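PDB 4HT4: nicking enzyme from Staphylococcus aureus, which probably nicks one strand of plasmid DNA at the transfer origin, as relaxases of the MobA/MobL family do, to start conjugative transfer of resistance plasmids. Local coordinates for residues 96-107 against 118-126. The protein carries 1 engineered substitution. Numbering follows the deposited sequence.
Sequences PNSNIELAKEFA and DLNIHKINE. With NI (nickel (II) ion), chain C.
Ile121 reaches from strand 118-122 toward helix 96-107 and sets its CD1 against the helix backbone, 3.9 Å from Ile100 CA, with Ala103 CB at 4.1 Å from the same methyl. Its CG1 branch stands anti to the carbonyl carbon (chi1 -56°) and runs on fully extended, which carries CD1 to the helix, where the side chain meets that of Ile100 at about a right angle. Two residues earlier Leu119 packs against the next turn: CD2 lies 4.1 Å from Lys104 CA and 4.0 Å from Ala103 O, while Ala107 CB is a looser neighbour. The small side chains of Ala103 and Ala107 face the strand, and its axis passes 9.7 Å from that of the helix, the two running roughly antiparallel at 151°. Beyond the strand, Ile124 CG2 packs on the pyrrolidine ring of Pro96, 3.7 Å from CG, and Asn125 brings OD1 to Pro96 CG and CD, its side chain at about a right angle to that of the proline. This helix packs on one face of the antiparallel five-stranded sheet of the relaxase domain, touching strand 117-122 and its two partners, 48-52 and 130-136. Tyr48 and Leu133 extend the apolar layer, and on another side of the helix Leu102 packs on Trp172 and Val175 of helix 162-182. His122 is turned away from helix 96-107 and binds nickel through ND1 at 2.0 Å, together with His130, His132 and two waters; its NE2 is hydrogen-bonded to Asn25 O, which helps fix the imidazole's rotation. Next to it, Lys123 packs on a phosphate of the bound DNA.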
loop_
_atom_site.group_PDB
_atom_site.type_symbol
_atom_site.label_atom_id
_atom_site.label_comp_id
_atom_site.label_asym_id
_atom_site.label_seq_id
_atom_site.Cartn_x
_atom_site.Cartn_y
_atom_site.Cartn_z
ATOM N N PRO A 96 -14.223 -6.457 -12.333
ATOM C CA PRO A 96 -13.456 -6.727 -11.110
ATOM C C PRO A 96 -12.194 -7.554 -11.348
ATOM O O PRO A 96 -11.134 -7.201 -10.832
ATOM C CB PRO A 96 -14.444 -7.519 -10.256
ATOM C CG PRO A 96 -15.765 -7.002 -10.663
ATOM C CD PRO A 96 -15.663 -6.696 -12.133
ATOM N N ASN A 97 -12.310 -8.629 -12.122
ATOM C CA ASN A 97 -11.179 -9.516 -12.377
ATOM C C ASN A 97 -9.991 -8.812 -13.029
ATOM O O ASN A 97 -8.840 -9.072 -12.678
ATOM C CB ASN A 97 -11.613 -10.715 -13.224
ATOM N N SER A 98 -10.274 -7.919 -13.972
ATOM C CA SER A 98 -9.223 -7.169 -14.650
ATOM C C SER A 98 -8.758 -5.991 -13.798
ATOM O O SER A 98 -7.614 -5.550 -13.908
ATOM C CB SER A 98 -9.698 -6.682 -16.020
ATOM O OG SER A 98 -10.848 -5.864 -15.900
ATOM N N ASN A 99 -9.650 -5.487 -12.951
ATOM C CA ASN A 99 -9.302 -4.411 -12.033
ATOM C C ASN A 99 -8.340 -4.894 -10.957
ATOM O O ASN A 99 -7.511 -4.132 -10.462
ATOM C CB ASN A 99 -10.557 -3.825 -11.387
ATOM C CG ASN A 99 -10.840 -2.410 -11.842
ATOM O OD1 ASN A 99 -9.932 -1.681 -12.242
ATOM N ND2 ASN A 99 -12.104 -2.011 -11.779
ATOM N N ILE A 100 -8.459 -6.167 -10.597
ATOM C CA ILE A 100 -7.579 -6.764 -9.604
ATOM C C ILE A 100 -6.166 -6.913 -10.152
ATOM O O ILE A 100 -5.199 -6.494 -9.516
ATOM C CB ILE A 100 -8.092 -8.140 -9.151
ATOM C CG1 ILE A 100 -9.380 -7.983 -8.344
ATOM C CG2 ILE A 100 -7.042 -8.857 -8.320
ATOM C CD1 ILE A 100 -10.018 -9.294 -7.957
ATOM N N GLU A 101 -6.056 -7.506 -11.338
ATOM C CA GLU A 101 -4.760 -7.752 -11.962
ATOM C C GLU A 101 -3.994 -6.458 -12.214
ATOM O O GLU A 101 -2.764 -6.432 -12.141
ATOM C CB GLU A 101 -4.932 -8.529 -13.271
ATOM C CG GLU A 101 -5.571 -9.898 -13.102
ATOM C CD GLU A 101 -4.678 -10.883 -12.367
ATOM O OE1 GLU A 101 -5.207 -11.882 -11.836
ATOM O OE2 GLU A 101 -3.447 -10.668 -12.330
ATOM N N LEU A 102 -4.726 -5.389 -12.504
ATOM C CA LEU A 102 -4.121 -4.079 -12.711
ATOM C C LEU A 102 -3.490 -3.563 -11.424
ATOM O O LEU A 102 -2.320 -3.182 -11.404
ATOM C CB LEU A 102 -5.164 -3.083 -13.220
ATOM C CG LEU A 102 -4.734 -1.617 -13.260
ATOM C CD1 LEU A 102 -3.529 -1.441 -14.167
ATOM C CD2 LEU A 102 -5.884 -0.730 -13.713
ATOM N N ALA A 103 -4.274 -3.557 -10.350
ATOM C CA ALA A 103 -3.797 -3.087 -9.057
ATOM C C ALA A 103 -2.738 -4.023 -8.485
ATOM O O ALA A 103 -1.834 -3.588 -7.773
ATOM C CB ALA A 103 -4.956 -2.939 -8.086
ATOM N N LYS A 104 -2.857 -5.309 -8.798
ATOM C CA LYS A 104 -1.900 -6.296 -8.318
ATOM C C LYS A 104 -0.521 -6.075 -8.932
ATOM O O LYS A 104 0.497 -6.222 -8.256
ATOM C CB LYS A 104 -2.383 -7.718 -8.617
ATOM C CG LYS A 104 -1.406 -8.796 -8.172
ATOM C CD LYS A 104 -1.819 -10.178 -8.647
ATOM C CE LYS A 104 -2.873 -10.795 -7.741
ATOM N NZ LYS A 104 -3.120 -12.222 -8.097
ATOM N N GLU A 105 -0.491 -5.715 -10.211
ATOM C CA GLU A 105 0.775 -5.531 -10.915
ATOM C C GLU A 105 1.561 -4.332 -10.393
ATOM O O GLU A 105 2.768 -4.424 -10.166
ATOM C CB GLU A 105 0.556 -5.392 -12.422
ATOM C CG GLU A 105 1.845 -5.155 -13.196
ATOM C CD GLU A 105 1.653 -5.201 -14.696
ATOM O OE1 GLU A 105 0.532 -5.521 -15.145
ATOM O OE2 GLU A 105 2.626 -4.920 -15.427
ATOM N N PHE A 106 0.876 -3.209 -10.206
ATOM C CA PHE A 106 1.524 -1.999 -9.719
ATOM C C PHE A 106 2.029 -2.183 -8.294
ATOM O O PHE A 106 3.054 -1.620 -7.909
ATOM C CB PHE A 106 0.566 -0.811 -9.786
ATOM C CG PHE A 106 1.145 0.460 -9.239
ATOM C CD1 PHE A 106 2.054 1.194 -9.980
ATOM C CD2 PHE A 106 0.788 0.919 -7.983
ATOM C CE1 PHE A 106 2.593 2.362 -9.483
ATOM C CE2 PHE A 106 1.324 2.089 -7.479
ATOM C CZ PHE A 106 2.227 2.811 -8.231
ATOM N N ALA A 107 1.299 -2.971 -7.512
ATOM C CA ALA A 107 1.688 -3.255 -6.138
ATOM C C ALA A 107 2.956 -4.103 -6.104
ATOM O O ALA A 107 3.799 -3.939 -5.223
ATOM C CB ALA A 107 0.560 -3.954 -5.404
ATOM N N ASP A 118 0.358 -4.029 1.628
ATOM C CA ASP A 118 -0.950 -4.517 2.035
ATOM C C ASP A 118 -2.001 -3.963 1.080
ATOM O O ASP A 118 -2.510 -2.858 1.277
ATOM C CB ASP A 118 -1.261 -4.084 3.468
ATOM C CG ASP A 118 -2.379 -4.897 4.096
ATOM O OD1 ASP A 118 -3.204 -5.468 3.351
ATOM O OD2 ASP A 118 -2.434 -4.962 5.341
ATOM N N LEU A 119 -2.322 -4.735 0.048
ATOM C CA LEU A 119 -3.244 -4.286 -0.990
ATOM C C LEU A 119 -4.699 -4.554 -0.629
ATOM O O LEU A 119 -5.074 -5.681 -0.304
ATOM C CB LEU A 119 -2.914 -4.957 -2.324
ATOM C CG LEU A 119 -3.867 -4.647 -3.480
ATOM C CD1 LEU A 119 -3.795 -3.176 -3.858
ATOM C CD2 LEU A 119 -3.560 -5.531 -4.677
ATOM N N ASN A 120 -5.514 -3.505 -0.689
ATOM C CA ASN A 120 -6.946 -3.626 -0.453
ATOM C C ASN A 120 -7.741 -2.808 -1.464
ATOM O O ASN A 120 -7.534 -1.602 -1.598
ATOM C CB ASN A 120 -7.302 -3.188 0.968
ATOM C CG ASN A 120 -6.501 -3.922 2.021
ATOM O OD1 ASN A 120 -5.544 -3.383 2.577
ATOM N ND2 ASN A 120 -6.880 -5.164 2.296
ATOM N N ILE A 121 -8.649 -3.469 -2.171
ATOM C CA ILE A 121 -9.445 -2.806 -3.197
ATOM C C ILE A 121 -10.854 -2.486 -2.708
ATOM O O ILE A 121 -11.576 -3.369 -2.243
ATOM C CB ILE A 121 -9.532 -3.656 -4.471
ATOM C CG1 ILE A 121 -8.130 -3.978 -4.988
ATOM C CG2 ILE A 121 -10.340 -2.935 -5.534
ATOM C CD1 ILE A 121 -8.123 -4.808 -6.246
ATOM N N HIS A 122 -11.238 -1.219 -2.824
ATOM C CA HIS A 122 -12.548 -0.766 -2.375
ATOM C C HIS A 122 -13.543 -0.627 -3.514
ATOM O O HIS A 122 -13.157 -0.441 -4.668
ATOM C CB HIS A 122 -12.431 0.583 -1.671
ATOM C CG HIS A 122 -11.881 0.502 -0.284
ATOM N ND1 HIS A 122 -11.667 1.617 0.496
ATOM C CD2 HIS A 122 -11.501 -0.562 0.463
ATOM C CE1 HIS A 122 -11.185 1.242 1.670
ATOM N NE2 HIS A 122 -11.071 -0.073 1.672
ATOM N N LYS A 123 -14.822 -0.705 -3.151
ATOM C CA LYS A 123 -15.971 -0.450 -4.029
ATOM C C LYS A 123 -15.798 -0.676 -5.533
ATOM O O LYS A 123 -15.879 0.265 -6.324
ATOM C CB LYS A 123 -16.549 0.950 -3.767
ATOM C CG LYS A 123 -15.521 2.070 -3.742
ATOM C CD LYS A 123 -16.186 3.428 -3.577
ATOM C CE LYS A 123 -16.949 3.527 -2.267
ATOM N NZ LYS A 123 -17.578 4.866 -2.100
ATOM N N ILE A 124 -15.577 -1.927 -5.925
ATOM C CA ILE A 124 -15.653 -2.286 -7.332
ATOM C C ILE A 124 -17.135 -2.295 -7.694
ATOM O O ILE A 124 -17.989 -2.261 -6.805
ATOM C CB ILE A 124 -15.022 -3.661 -7.613
ATOM C CG1 ILE A 124 -13.784 -3.872 -6.745
ATOM C CG2 ILE A 124 -14.653 -3.795 -9.085
ATOM C CD1 ILE A 124 -13.033 -5.145 -7.062
ATOM N N ASN A 125 -17.436 -2.330 -8.991
ATOM C CA ASN A 125 -18.810 -2.254 -9.484
ATOM C C ASN A 125 -19.475 -0.931 -9.119
ATOM O O ASN A 125 -20.700 -0.817 -9.134
ATOM C CB ASN A 125 -19.654 -3.431 -8.981
ATOM C CG ASN A 125 -18.929 -4.753 -9.089
ATOM O OD1 ASN A 125 -18.159 -4.976 -10.021
ATOM N ND2 ASN A 125 -19.166 -5.639 -8.128
ATOM N N GLU A 126 -18.660 0.065 -8.789
ATOM C CA GLU A 126 -19.168 1.393 -8.469
ATOM C C GLU A 126 -18.520 2.465 -9.332
ATOM O O GLU A 126 -17.661 2.177 -10.165
ATOM C CB GLU A 126 -18.954 1.724 -6.990
ATOM C CG GLU A 126 -19.835 0.943 -6.036
ATOM C CD GLU A 126 -19.922 1.596 -4.670
ATOM O OE1 GLU A 126 -20.258 0.895 -3.693
ATOM O OE2 GLU A 126 -19.657 2.814 -4.578
HETATM NI NI NI C . -11.357 3.601 0.350
HETATM O O HOH W 1 -11.634 5.532 0.127
HETATM O O HOH W 2 -11.431 3.402 2.309
#